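Local coordinates for putative exported protein (PDB 3IEE) that is of unknown function but is probably exported as a lipoprotein, and folds into a long, helix-built molecule without strands, at residues K44-V49 / E106-F111; D112-Y117 / K128-N133; S184-Y189 / M260-F265; E206-L211 / T239-V244. All blocks are in the same frame, centred on the assembly; numbering follows the deposited sequence.

Interaction 1: K44-V49 / E106-F111. With EDO (1,2-ethanediol), chain C.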
loop_
_atom_site.group_PDB
_atom_site.type_symbol
_atom_site.label_atom_id
_atom_site.label_comp_id
_atom_site.label_asym_id
_atom_site.label_seq_id
_atom_site.Cartn_x
_atom_site.Cartn_y
_atom_site.Cartn_z
ATOM N N LYS A 44 -6.512 3.780 -7.480
ATOM C CA LYS A 44 -7.366 3.879 -8.675
ATOM C C LYS A 44 -8.166 5.206 -8.767
ATOM O O LYS A 44 -8.387 5.711 -9.888
ATOM C CB LYS A 44 -8.253 2.628 -8.824
ATOM C CG LYS A 44 -7.494 1.479 -9.560
ATOM C CD LYS A 44 -8.294 0.159 -9.564
ATOM C CE LYS A 44 -9.081 -0.074 -10.815
ATOM N NZ LYS A 44 -9.732 -1.421 -10.713
ATOM N N ASP A 45 -8.588 5.758 -7.620
ATOM C CA ASP A 45 -9.268 7.054 -7.559
ATOM C C ASP A 45 -8.311 8.167 -7.952
ATOM O O ASP A 45 -8.666 9.066 -8.733
ATOM C CB ASP A 45 -9.863 7.350 -6.187
ATOM C CG ASP A 45 -11.090 6.475 -5.862
ATOM O OD1 ASP A 45 -11.452 5.634 -6.694
ATOM O OD2 ASP A 45 -11.680 6.640 -4.769
ATOM N N VAL A 46 -7.079 8.106 -7.438
ATOM C CA VAL A 46 -6.095 9.089 -7.832
ATOM C C VAL A 46 -5.805 9.028 -9.345
ATOM O O VAL A 46 -5.755 10.073 -10.002
ATOM C CB VAL A 46 -4.803 8.938 -7.003
ATOM C CG1 VAL A 46 -3.706 9.918 -7.494
ATOM C CG2 VAL A 46 -5.107 9.139 -5.484
ATOM N N ASN A 47 -5.628 7.816 -9.891
ATOM C CA ASN A 47 -5.491 7.577 -11.340
ATOM C C ASN A 47 -6.653 8.202 -12.151
ATOM O O ASN A 47 -6.438 8.819 -13.220
ATOM C CB ASN A 47 -5.479 6.073 -11.648
ATOM C CG ASN A 47 -4.193 5.362 -11.207
ATOM O OD1 ASN A 47 -3.225 6.010 -10.826
ATOM N ND2 ASN A 47 -4.194 4.024 -11.273
ATOM N N ALA A 48 -7.867 7.994 -11.622
ATOM C CA ALA A 48 -9.101 8.539 -12.195
ATOM C C ALA A 48 -9.124 10.067 -12.219
ATOM O O ALA A 48 -9.592 10.672 -13.222
ATOM C CB ALA A 48 -10.347 7.984 -11.447
ATOM N N VAL A 49 -8.648 10.707 -11.144
ATOM C CA VAL A 49 -8.563 12.159 -11.089
ATOM C C VAL A 49 -7.586 12.643 -12.177
ATOM O O VAL A 49 -7.909 13.547 -12.938
ATOM C CB VAL A 49 -8.205 12.680 -9.665
ATOM C CG1 VAL A 49 -7.878 14.140 -9.686
ATOM C CG2 VAL A 49 -9.350 12.369 -8.656
ATOM N N GLU A 106 -3.240 19.537 -1.149
ATOM C CA GLU A 106 -2.761 20.291 -2.307
ATOM C C GLU A 106 -3.274 19.666 -3.609
ATOM O O GLU A 106 -3.746 20.352 -4.513
ATOM C CB GLU A 106 -1.240 20.271 -2.334
ATOM C CG GLU A 106 -0.574 21.133 -1.286
ATOM C CD GLU A 106 0.810 21.552 -1.744
ATOM O OE1 GLU A 106 0.882 22.463 -2.621
ATOM O OE2 GLU A 106 1.792 20.962 -1.238
ATOM N N PHE A 107 -3.160 18.350 -3.695
ATOM C CA PHE A 107 -3.556 17.624 -4.892
ATOM C C PHE A 107 -5.002 17.944 -5.225
ATOM O O PHE A 107 -5.353 18.240 -6.379
ATOM C CB PHE A 107 -3.426 16.117 -4.646
ATOM C CG PHE A 107 -3.823 15.255 -5.831
ATOM C CD1 PHE A 107 -2.895 14.938 -6.810
ATOM C CD2 PHE A 107 -5.099 14.689 -5.913
ATOM C CE1 PHE A 107 -3.231 14.114 -7.860
ATOM C CE2 PHE A 107 -5.441 13.867 -6.994
ATOM C CZ PHE A 107 -4.493 13.582 -7.965
ATOM N N TYR A 108 -5.858 17.862 -4.222
ATOM C CA TYR A 108 -7.276 18.173 -4.431
ATOM C C TYR A 108 -7.616 19.652 -4.591
ATOM O O TYR A 108 -8.477 19.944 -5.407
ATOM C CB TYR A 108 -8.165 17.525 -3.365
ATOM C CG TYR A 108 -8.270 16.037 -3.577
ATOM C CD1 TYR A 108 -9.078 15.511 -4.581
ATOM C CD2 TYR A 108 -7.514 15.165 -2.819
ATOM C CE1 TYR A 108 -9.149 14.126 -4.796
ATOM C CE2 TYR A 108 -7.559 13.798 -3.027
ATOM C CZ TYR A 108 -8.384 13.279 -4.008
ATOM O OH TYR A 108 -8.384 11.891 -4.163
ATOM N N ALA A 109 -6.941 20.559 -3.871
ATOM C CA ALA A 109 -7.005 22.014 -4.182
ATOM C C ALA A 109 -6.614 22.322 -5.643
ATOM O O ALA A 109 -7.304 23.105 -6.352
ATOM C CB ALA A 109 -6.122 22.809 -3.220
ATOM N N ASN A 110 -5.511 21.726 -6.084
ATOM C CA ASN A 110 -4.985 21.929 -7.430
ATOM C C ASN A 110 -5.937 21.468 -8.518
ATOM O O ASN A 110 -5.920 22.023 -9.616
ATOM C CB ASN A 110 -3.652 21.192 -7.635
ATOM C CG ASN A 110 -2.502 21.850 -6.927
ATOM O OD1 ASN A 110 -2.602 22.975 -6.437
ATOM N ND2 ASN A 110 -1.387 21.152 -6.879
ATOM N N PHE A 111 -6.710 20.424 -8.241
ATOM C CA PHE A 111 -7.715 19.933 -9.201
ATOM C C PHE A 111 -8.741 21.014 -9.514
ATOM O O PHE A 111 -9.050 21.261 -10.673
ATOM C CB PHE A 111 -8.392 18.661 -8.634
ATOM C CG PHE A 111 -9.490 18.116 -9.502
ATOM C CD1 PHE A 111 -9.202 17.564 -10.719
ATOM C CD2 PHE A 111 -10.806 18.143 -9.081
ATOM C CE1 PHE A 111 -10.198 17.064 -11.529
ATOM C CE2 PHE A 111 -11.824 17.618 -9.881
ATOM C CZ PHE A 111 -11.505 17.069 -11.105
HETATM C C1 EDO C . -1.793 6.770 -7.382
HETATM O O1 EDO C . -1.507 5.749 -8.368
HETATM C C2 EDO C . -0.502 7.223 -6.694
HETATM O O2 EDO C . -0.774 8.201 -5.672
#
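The rings of F107, Y108 and F111 close on V46 and V49 of the neighbouring helix. F107 turns an edge to Y108: its CD2 stands 3.8 Å above the centre of one face of the Y108 ring, while Y108 CD2 lies at the F107 edge, in the plane of that ring. The valine methyls come at the rings obliquely. V49 CG1, anti to the backbone N (chi1 170°), enters between two of them, 3.6 Å from F107 CE2 and 3.8 Å from F111 CD1, and V46 CG1 touches F107 CZ at 3.8 Å. Beside V46, an ethanediol, probably from the crystallisation liquor, donates from O1 to N47 OD1 at 3.0 Å and is also bonded to S137 O. F111 packs further on Y52 and M53. With the two segment axes 12.3 Å apart and 28° from parallel, aromatic rings bridge the wide gap between helices 43-56 and 87-119 in the helical bundle of the DUF6845 region.

Interaction 2: D112-Y117 / K128-N133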
loop_
_atom_site.group_PDB
_atom_site.type_symbol
_atom_site.label_atom_id
_atom_site.label_comp_id
_atom_site.label_asym_id
_atom_site.label_seq_id
_atom_site.Cartn_x
_atom_site.Cartn_y
_atom_site.Cartn_z
ATOM N N ASP A 112 -9.252 21.680 -8.477
ATOM C CA ASP A 112 -10.201 22.766 -8.668
ATOM C C ASP A 112 -9.581 23.923 -9.470
ATOM O O ASP A 112 -10.156 24.430 -10.423
ATOM C CB ASP A 112 -10.678 23.283 -7.302
ATOM C CG ASP A 112 -11.486 22.240 -6.503
ATOM O OD1 ASP A 112 -11.932 21.221 -7.055
ATOM O OD2 ASP A 112 -11.670 22.456 -5.288
ATOM N N THR A 113 -8.383 24.329 -9.090
ATOM C CA THR A 113 -7.691 25.413 -9.785
ATOM C C THR A 113 -7.424 25.080 -11.255
ATOM O O THR A 113 -7.519 25.946 -12.138
ATOM C CB THR A 113 -6.372 25.752 -9.069
ATOM O OG1 THR A 113 -6.645 25.884 -7.669
ATOM C CG2 THR A 113 -5.780 27.095 -9.630
ATOM N N TYR A 114 -7.092 23.824 -11.509
ATOM C CA TYR A 114 -6.831 23.336 -12.874
ATOM C C TYR A 114 -8.063 23.523 -13.774
ATOM O O TYR A 114 -7.961 23.982 -14.916
ATOM C CB TYR A 114 -6.471 21.850 -12.810
ATOM C CG TYR A 114 -6.335 21.175 -14.129
ATOM C CD1 TYR A 114 -5.172 21.269 -14.850
ATOM C CD2 TYR A 114 -7.386 20.425 -14.665
ATOM C CE1 TYR A 114 -5.021 20.616 -16.070
ATOM C CE2 TYR A 114 -7.263 19.768 -15.881
ATOM C CZ TYR A 114 -6.070 19.891 -16.604
ATOM O OH TYR A 114 -5.898 19.274 -17.821
ATOM N N LEU A 115 -9.224 23.175 -13.228
ATOM C CA LEU A 115 -10.476 23.269 -13.963
ATOM C C LEU A 115 -10.760 24.741 -14.262
ATOM O O LEU A 115 -11.278 25.074 -15.332
ATOM C CB LEU A 115 -11.608 22.622 -13.161
ATOM C CG LEU A 115 -11.523 21.081 -13.061
ATOM C CD1 LEU A 115 -12.648 20.522 -12.237
ATOM C CD2 LEU A 115 -11.501 20.452 -14.434
ATOM N N SER A 116 -10.403 25.630 -13.340
ATOM C CA SER A 116 -10.636 27.060 -13.563
ATOM C C SER A 116 -9.685 27.660 -14.608
ATOM O O SER A 116 -10.097 28.518 -15.401
ATOM C CB SER A 116 -10.574 27.819 -12.251
ATOM O OG SER A 116 -11.471 27.235 -11.315
ATOM N N TYR A 117 -8.429 27.226 -14.624
ATOM C CA TYR A 117 -7.510 27.615 -15.721
ATOM C C TYR A 117 -8.085 27.179 -17.084
ATOM O O TYR A 117 -8.071 27.950 -18.043
ATOM C CB TYR A 117 -6.122 26.978 -15.555
ATOM C CG TYR A 117 -5.191 27.683 -14.599
ATOM C CD1 TYR A 117 -5.118 29.071 -14.578
ATOM C CD2 TYR A 117 -4.371 26.957 -13.725
ATOM C CE1 TYR A 117 -4.278 29.727 -13.706
ATOM C CE2 TYR A 117 -3.518 27.607 -12.840
ATOM C CZ TYR A 117 -3.479 28.997 -12.843
ATOM O OH TYR A 117 -2.642 29.688 -11.998
ATOM N N LYS A 128 0.858 22.975 -16.436
ATOM C CA LYS A 128 1.790 23.046 -15.296
ATOM C C LYS A 128 1.235 22.485 -13.974
ATOM O O LYS A 128 1.943 21.779 -13.231
ATOM C CB LYS A 128 2.269 24.489 -15.091
ATOM C CG LYS A 128 3.162 25.001 -16.238
ATOM C CD LYS A 128 3.291 26.538 -16.281
ATOM C CE LYS A 128 3.630 27.140 -14.914
ATOM N NZ LYS A 128 3.789 28.624 -15.002
ATOM N N LEU A 129 -0.028 22.800 -13.688
ATOM C CA LEU A 129 -0.736 22.249 -12.527
ATOM C C LEU A 129 -1.010 20.738 -12.671
ATOM O O LEU A 129 -0.983 20.014 -11.673
ATOM C CB LEU A 129 -2.034 23.014 -12.263
ATOM C CG LEU A 129 -2.406 23.324 -10.819
ATOM C CD1 LEU A 129 -1.227 23.893 -9.986
ATOM C CD2 LEU A 129 -3.579 24.256 -10.792
ATOM N N LEU A 130 -1.195 20.254 -13.897
ATOM C CA LEU A 130 -1.320 18.817 -14.127
ATOM C C LEU A 130 -0.002 18.161 -13.772
ATOM O O LEU A 130 0.037 17.152 -13.068
ATOM C CB LEU A 130 -1.722 18.501 -15.580
ATOM C CG LEU A 130 -1.835 17.037 -16.020
ATOM C CD1 LEU A 130 -2.659 16.206 -15.043
ATOM C CD2 LEU A 130 -2.383 16.852 -17.431
ATOM N N ASP A 131 1.095 18.757 -14.241
ATOM C CA ASP A 131 2.416 18.185 -13.957
ATOM C C ASP A 131 2.715 18.194 -12.451
ATOM O O ASP A 131 3.270 17.240 -11.927
ATOM C CB ASP A 131 3.518 18.891 -14.751
ATOM C CG ASP A 131 3.492 18.559 -16.244
ATOM O OD1 ASP A 131 2.960 17.505 -16.649
ATOM O OD2 ASP A 131 4.035 19.381 -17.031
ATOM N N VAL A 132 2.332 19.248 -11.764
ATOM C CA VAL A 132 2.467 19.286 -10.314
ATOM C C VAL A 132 1.672 18.170 -9.653
ATOM O O VAL A 132 2.124 17.545 -8.689
ATOM C CB VAL A 132 1.975 20.606 -9.770
ATOM C CG1 VAL A 132 1.756 20.565 -8.309
ATOM C CG2 VAL A 132 2.973 21.756 -10.142
ATOM N N ASN A 133 0.476 17.894 -10.152
ATOM C CA ASN A 133 -0.330 16.828 -9.565
ATOM C C ASN A 133 0.195 15.437 -9.836
ATOM O O ASN A 133 0.044 14.571 -8.973
ATOM C CB ASN A 133 -1.822 16.952 -9.949
ATOM C CG ASN A 133 -2.640 17.721 -8.911
ATOM O OD1 ASN A 133 -2.108 18.497 -8.119
ATOM N ND2 ASN A 133 -3.956 17.523 -8.923
#
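Apolar contacts between L129 and T113, Y114 and Y117 make up most of this interface. A single methyl, L129 CD2, does most of the touching: it lies 3.6 Å from T113 CB and equally close to the backbone N of Y114, and it reaches the edge of the Y117 ring near its plane, 3.9 Å from CE2. L129 crosses both T113 and Y117 at about a right angle. Its chi1 of -139° holds CG away from a staggered position, possibly at some cost in strain. Separately, Y114 and L130 lie side by side and point the same way, with Y114 CE1 3.9 Å from L130 CB, and L129 CB sits at the edge of the Y114 ring.

The hydroxyls of T113 and Y114 bond elsewhere. T113 OG1 is held by A109 O one turn back in its own helix, and Y114 OH reaches across to M53 O on helix 43-56. N133, on the other arm, bonds through ND2 to F107 O and through OD1 to N110 ND2, both ahead of 112-117 on helix 87-119.

As for the backbones, the segment axes are 9.8 Å apart and 159° from one another, the two arms of an antiparallel helical hairpin near its short turn. With those two hydroxyls paired elsewhere, the fit between these segments rests on van der Waals contact, mostly around L129, with L130 beside Y114.

Interaction 3: S184-Y189 / M260-F265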
loop_
_atom_site.group_PDB
_atom_site.type_symbol
_atom_site.label_atom_id
_atom_site.label_comp_id
_atom_site.label_asym_id
_atom_site.label_seq_id
_atom_site.Cartn_x
_atom_site.Cartn_y
_atom_site.Cartn_z
ATOM N N SER A 184 2.127 -4.212 -1.211
ATOM C CA SER A 184 3.095 -3.179 -1.595
ATOM C C SER A 184 3.327 -3.198 -3.118
ATOM O O SER A 184 3.459 -2.158 -3.802
ATOM C CB SER A 184 4.418 -3.396 -0.865
ATOM O OG SER A 184 5.217 -2.287 -1.110
ATOM N N ILE A 185 3.412 -4.417 -3.665
ATOM C CA ILE A 185 3.603 -4.569 -5.105
ATOM C C ILE A 185 2.379 -4.046 -5.865
ATOM O O ILE A 185 2.497 -3.310 -6.886
ATOM C CB ILE A 185 3.869 -6.056 -5.479
ATOM C CG1 ILE A 185 5.272 -6.483 -4.961
ATOM C CG2 ILE A 185 3.624 -6.280 -7.009
ATOM C CD1 ILE A 185 5.553 -7.996 -4.899
ATOM N N LEU A 186 1.187 -4.396 -5.381
ATOM C CA LEU A 186 -0.075 -3.860 -5.976
ATOM C C LEU A 186 -0.098 -2.318 -5.987
ATOM O O LEU A 186 -0.417 -1.686 -7.016
ATOM C CB LEU A 186 -1.299 -4.398 -5.245
ATOM C CG LEU A 186 -1.573 -5.905 -5.420
ATOM C CD1 LEU A 186 -2.694 -6.313 -4.484
ATOM C CD2 LEU A 186 -1.858 -6.262 -6.861
ATOM N N ASN A 187 0.240 -1.732 -4.859
ATOM C CA ASN A 187 0.254 -0.260 -4.717
ATOM C C ASN A 187 1.250 0.427 -5.653
ATOM O O ASN A 187 0.985 1.540 -6.162
ATOM C CB ASN A 187 0.511 0.185 -3.249
ATOM C CG ASN A 187 -0.568 -0.296 -2.274
ATOM O OD1 ASN A 187 -1.659 -0.697 -2.671
ATOM N ND2 ASN A 187 -0.225 -0.298 -0.996
ATOM N N LEU A 188 2.412 -0.203 -5.899
ATOM C CA LEU A 188 3.362 0.309 -6.916
ATOM C C LEU A 188 2.819 0.131 -8.312
ATOM O O LEU A 188 2.897 1.046 -9.149
ATOM C CB LEU A 188 4.749 -0.364 -6.837
ATOM C CG LEU A 188 5.673 -0.121 -5.640
ATOM C CD1 LEU A 188 6.693 -1.289 -5.505
ATOM C CD2 LEU A 188 6.385 1.243 -5.689
ATOM N N TYR A 189 2.280 -1.060 -8.587
ATOM C CA TYR A 189 1.771 -1.369 -9.925
ATOM C C TYR A 189 0.664 -0.360 -10.323
ATOM O O TYR A 189 0.530 -0.003 -11.478
ATOM C CB TYR A 189 1.306 -2.829 -10.065
ATOM C CG TYR A 189 0.852 -3.072 -11.481
ATOM C CD1 TYR A 189 1.776 -3.135 -12.538
ATOM C CD2 TYR A 189 -0.492 -3.089 -11.814
ATOM C CE1 TYR A 189 1.341 -3.270 -13.864
ATOM C CE2 TYR A 189 -0.909 -3.193 -13.116
ATOM C CZ TYR A 189 -0.010 -3.289 -14.140
ATOM O OH TYR A 189 -0.428 -3.393 -15.463
HETATM N N MSE A 260 -6.305 -8.350 -12.322
HETATM C CA MSE A 260 -5.848 -9.739 -12.316
HETATM C C MSE A 260 -4.970 -9.975 -11.081
HETATM O O MSE A 260 -5.131 -10.968 -10.348
HETATM C CB MSE A 260 -5.038 -10.078 -13.560
HETATM C CG MSE A 260 -4.637 -11.512 -13.635
HETATM SE SE MSE A 260 -3.578 -11.789 -15.274
HETATM C CE MSE A 260 -2.055 -10.612 -14.880
ATOM N N LEU A 261 -4.030 -9.055 -10.869
ATOM C CA LEU A 261 -3.091 -9.198 -9.750
ATOM C C LEU A 261 -3.820 -9.091 -8.393
ATOM O O LEU A 261 -3.515 -9.870 -7.474
ATOM C CB LEU A 261 -1.981 -8.162 -9.841
ATOM C CG LEU A 261 -1.005 -8.340 -11.014
ATOM C CD1 LEU A 261 -0.001 -7.187 -11.096
ATOM C CD2 LEU A 261 -0.253 -9.672 -10.953
ATOM N N THR A 262 -4.738 -8.119 -8.268
ATOM C CA THR A 262 -5.390 -7.875 -6.970
ATOM C C THR A 262 -6.240 -9.091 -6.719
ATOM O O THR A 262 -6.299 -9.611 -5.623
ATOM C CB THR A 262 -6.254 -6.607 -6.952
ATOM O OG1 THR A 262 -7.287 -6.734 -7.918
ATOM C CG2 THR A 262 -5.449 -5.351 -7.215
ATOM N N SER A 263 -6.865 -9.617 -7.771
ATOM C CA SER A 263 -7.642 -10.846 -7.618
ATOM C C SER A 263 -6.807 -12.061 -7.198
ATOM O O SER A 263 -7.276 -12.889 -6.400
ATOM C CB SER A 263 -8.438 -11.138 -8.893
ATOM O OG SER A 263 -9.346 -10.051 -9.118
ATOM N N ALA A 264 -5.581 -12.143 -7.704
ATOM C CA ALA A 264 -4.653 -13.222 -7.344
ATOM C C ALA A 264 -4.301 -13.097 -5.845
ATOM O O ALA A 264 -4.319 -14.079 -5.082
ATOM C CB ALA A 264 -3.421 -13.184 -8.230
ATOM N N PHE A 265 -4.098 -11.862 -5.420
ATOM C CA PHE A 265 -3.838 -11.558 -4.018
ATOM C C PHE A 265 -5.027 -11.955 -3.133
ATOM O O PHE A 265 -4.883 -12.699 -2.151
ATOM C CB PHE A 265 -3.502 -10.072 -3.884
ATOM C CG PHE A 265 -3.535 -9.583 -2.493
ATOM C CD1 PHE A 265 -2.582 -10.019 -1.576
ATOM C CD2 PHE A 265 -4.563 -8.743 -2.052
ATOM C CE1 PHE A 265 -2.601 -9.596 -0.266
ATOM C CE2 PHE A 265 -4.584 -8.287 -0.701
ATOM C CZ PHE A 265 -3.617 -8.741 0.184
#
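The segments carrying L186 and T262 run antiparallel at 168° with their axes 10.4 Å apart, and these two residues have the nearest CA atoms, 6.7 Å apart. L186 reaches across with both methyls. CD2 settles close against the other helix, 3.5 Å from L261 CB and 3.7 Å from the backbone N of T262, with T262 CG2 also against it. CD1 turns to F265 and touches CB, CG and CD2 of that residue, CB at 3.9 Å. This joins helix 169-189 to helix 255-268, the first and last helices of an antiparallel bundle in the DUF3829-like C-terminal region. T262 holds OG1 between the backbone N and the carbonyl carbon (chi1 61°), where D259 O bonds it, and CG2 is left facing the leucine. Further along, L261 CD1 stands 4.1 Å above one face of the Y189 ring, offset toward the rim, the two side chains crossing at about a right angle. Y189 OH bonds to S254 N, and its ring meets that of Y253.

Interaction 4: E206-L211 / T239-V244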
loop_
_atom_site.group_PDB
_atom_site.type_symbol
_atom_site.label_atom_id
_atom_site.label_comp_id
_atom_site.label_asym_id
_atom_site.label_seq_id
_atom_site.Cartn_x
_atom_site.Cartn_y
_atom_site.Cartn_z
ATOM N N GLU A 206 12.064 -9.524 -3.211
ATOM C CA GLU A 206 11.844 -9.679 -1.752
ATOM C C GLU A 206 10.807 -10.750 -1.498
ATOM O O GLU A 206 10.977 -11.610 -0.608
ATOM C CB GLU A 206 11.354 -8.396 -1.107
ATOM C CG GLU A 206 12.386 -7.297 -1.046
ATOM C CD GLU A 206 11.813 -5.985 -0.503
ATOM O OE1 GLU A 206 10.684 -5.974 0.088
ATOM O OE2 GLU A 206 12.517 -4.954 -0.704
ATOM N N LEU A 207 9.714 -10.674 -2.250
ATOM C CA LEU A 207 8.644 -11.664 -2.112
ATOM C C LEU A 207 9.187 -13.070 -2.366
ATOM O O LEU A 207 8.849 -14.036 -1.665
ATOM C CB LEU A 207 7.474 -11.309 -3.006
ATOM C CG LEU A 207 6.222 -12.202 -2.837
ATOM C CD1 LEU A 207 5.716 -12.328 -1.397
ATOM C CD2 LEU A 207 5.132 -11.690 -3.777
ATOM N N THR A 208 10.007 -13.186 -3.401
ATOM C CA THR A 208 10.627 -14.481 -3.721
ATOM C C THR A 208 11.499 -15.021 -2.560
ATOM O O THR A 208 11.398 -16.184 -2.212
ATOM C CB THR A 208 11.404 -14.383 -5.016
ATOM O OG1 THR A 208 10.509 -14.056 -6.100
ATOM C CG2 THR A 208 12.133 -15.708 -5.315
ATOM N N LYS A 209 12.340 -14.152 -1.964
ATOM C CA LYS A 209 13.108 -14.525 -0.789
ATOM C C LYS A 209 12.208 -14.962 0.359
ATOM O O LYS A 209 12.513 -15.955 1.042
ATOM C CB LYS A 209 13.996 -13.372 -0.316
ATOM C CG LYS A 209 15.154 -13.098 -1.224
ATOM C CD LYS A 209 15.882 -11.773 -0.810
ATOM C CE LYS A 209 16.282 -10.867 -2.046
ATOM N NZ LYS A 209 15.771 -9.398 -1.998
ATOM N N GLN A 210 11.097 -14.235 0.589
ATOM C CA GLN A 210 10.149 -14.629 1.632
ATOM C C GLN A 210 9.565 -16.018 1.332
ATOM O O GLN A 210 9.401 -16.884 2.217
ATOM C CB GLN A 210 9.042 -13.551 1.778
ATOM C CG GLN A 210 9.627 -12.245 2.325
ATOM C CD GLN A 210 8.807 -11.036 2.087
ATOM O OE1 GLN A 210 7.652 -11.095 1.658
ATOM N NE2 GLN A 210 9.441 -9.887 2.319
ATOM N N LEU A 211 9.204 -16.239 0.071
ATOM C CA LEU A 211 8.609 -17.520 -0.322
ATOM C C LEU A 211 9.622 -18.665 -0.148
ATOM O O LEU A 211 9.270 -19.705 0.390
ATOM C CB LEU A 211 8.066 -17.468 -1.741
ATOM C CG LEU A 211 7.464 -18.742 -2.287
ATOM C CD1 LEU A 211 6.374 -19.262 -1.368
ATOM C CD2 LEU A 211 6.925 -18.493 -3.726
ATOM N N THR A 239 2.098 -18.254 -7.834
ATOM C CA THR A 239 1.307 -17.817 -8.996
ATOM C C THR A 239 1.333 -16.303 -9.167
ATOM O O THR A 239 1.450 -15.768 -10.284
ATOM C CB THR A 239 -0.143 -18.311 -8.818
ATOM O OG1 THR A 239 -0.097 -19.743 -8.828
ATOM C CG2 THR A 239 -1.101 -17.796 -9.905
ATOM N N PHE A 240 1.215 -15.614 -8.050
ATOM C CA PHE A 240 1.240 -14.147 -8.048
ATOM C C PHE A 240 2.589 -13.606 -8.561
ATOM O O PHE A 240 2.639 -12.716 -9.412
ATOM C CB PHE A 240 0.954 -13.647 -6.648
ATOM C CG PHE A 240 0.990 -12.160 -6.519
ATOM C CD1 PHE A 240 2.167 -11.475 -6.165
ATOM C CD2 PHE A 240 -0.160 -11.440 -6.681
ATOM C CE1 PHE A 240 2.167 -10.055 -6.002
ATOM C CE2 PHE A 240 -0.160 -10.067 -6.533
ATOM C CZ PHE A 240 0.974 -9.381 -6.182
ATOM N N ILE A 241 3.677 -14.169 -8.045
ATOM C CA ILE A 241 5.012 -13.769 -8.484
ATOM C C ILE A 241 5.148 -13.927 -9.994
ATOM O O ILE A 241 5.644 -13.029 -10.697
ATOM C CB ILE A 241 6.102 -14.572 -7.764
ATOM C CG1 ILE A 241 6.179 -14.231 -6.258
ATOM C CG2 ILE A 241 7.513 -14.431 -8.481
ATOM C CD1 ILE A 241 6.998 -15.252 -5.508
ATOM N N LYS A 242 4.697 -15.057 -10.504
ATOM C CA LYS A 242 4.802 -15.348 -11.937
ATOM C C LYS A 242 3.931 -14.362 -12.770
ATOM O O LYS A 242 4.349 -13.914 -13.851
ATOM C CB LYS A 242 4.474 -16.812 -12.219
ATOM C CG LYS A 242 5.582 -17.735 -11.698
ATOM C CD LYS A 242 5.485 -19.253 -12.064
ATOM C CE LYS A 242 4.423 -20.007 -11.283
ATOM N NZ LYS A 242 4.598 -21.516 -11.308
ATOM N N GLN A 243 2.749 -14.044 -12.275
ATOM C CA GLN A 243 1.867 -13.078 -12.952
ATOM C C GLN A 243 2.515 -11.682 -12.968
ATOM O O GLN A 243 2.440 -10.978 -13.966
ATOM C CB GLN A 243 0.513 -13.013 -12.256
ATOM C CG GLN A 243 -0.401 -14.221 -12.475
ATOM C CD GLN A 243 -1.848 -13.919 -11.994
ATOM O OE1 GLN A 243 -2.106 -12.944 -11.253
ATOM N NE2 GLN A 243 -2.787 -14.723 -12.448
ATOM N N VAL A 244 3.144 -11.274 -11.866
ATOM C CA VAL A 244 3.737 -9.935 -11.810
ATOM C C VAL A 244 4.875 -9.902 -12.818
ATOM O O VAL A 244 5.004 -8.933 -13.552
ATOM C CB VAL A 244 4.254 -9.528 -10.426
ATOM C CG1 VAL A 244 5.043 -8.148 -10.507
ATOM C CG2 VAL A 244 3.108 -9.479 -9.395
#
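T208 OG1 is bonded to V204 O in its own helix, and I241 comes up against the same oxygen with two methyls, CD1 and CG2, each at 3.8 Å. Placing OG1 beside the backbone N and anti to the carbonyl carbon (chi1 -62°) serves the bond back along the helix and also sets the oxygen against the isoleucine.

I241 is the central side chain of the contact. Its CD1 also meets L211 CD2 at 3.7 Å, and its CG1 lies 3.7 Å from L207 CD2, so CG1, CG2 and CD1 fit among three residues spread over one turn of the opposing helix. L207 CD2 continues to F240, approaching CD1 of the ring obliquely at 3.8 Å. V244 CG2, from the same helix as the ring, stands 3.6 Å above one F240 face, toward the rim. M182 of helix 169-189 touches both L207 and F240, tying a third helix to this antiparallel pair, whose segment axes are 10.7 Å apart at 159°.

The chemistry is that of a bundle interior: branched aliphatic groups and one aromatic ring line the seam, and the hydroxyl at its margin finds a bond within its own helix, so the contact with I241 is left to dispersion.

Overall arrangement
Interactions 1 and 2 belong to the DUF6845 region and share helix 87-119; they touch through N110 and N133, their centres about 10 Å apart. Interaction 1 is buried and sets aromatic rings on valines, joining helices that run in roughly the same direction. Interaction 2, its centre about 26 Å from the centre of the chain, is a surface contact in a hairpin of consecutive helices, leaning on one leucine methyl among tyrosines and a threonine. Interactions 3 and 4, on the C-terminal side, are buried, antiparallel and built mainly of interlocking aliphatic side chains; interaction 4 is nested inside the loop closed by interaction 3, and L261 packs against Q243 and V244 where they meet. Interactions 2 and 4 lie on opposite sides of the chain's centre.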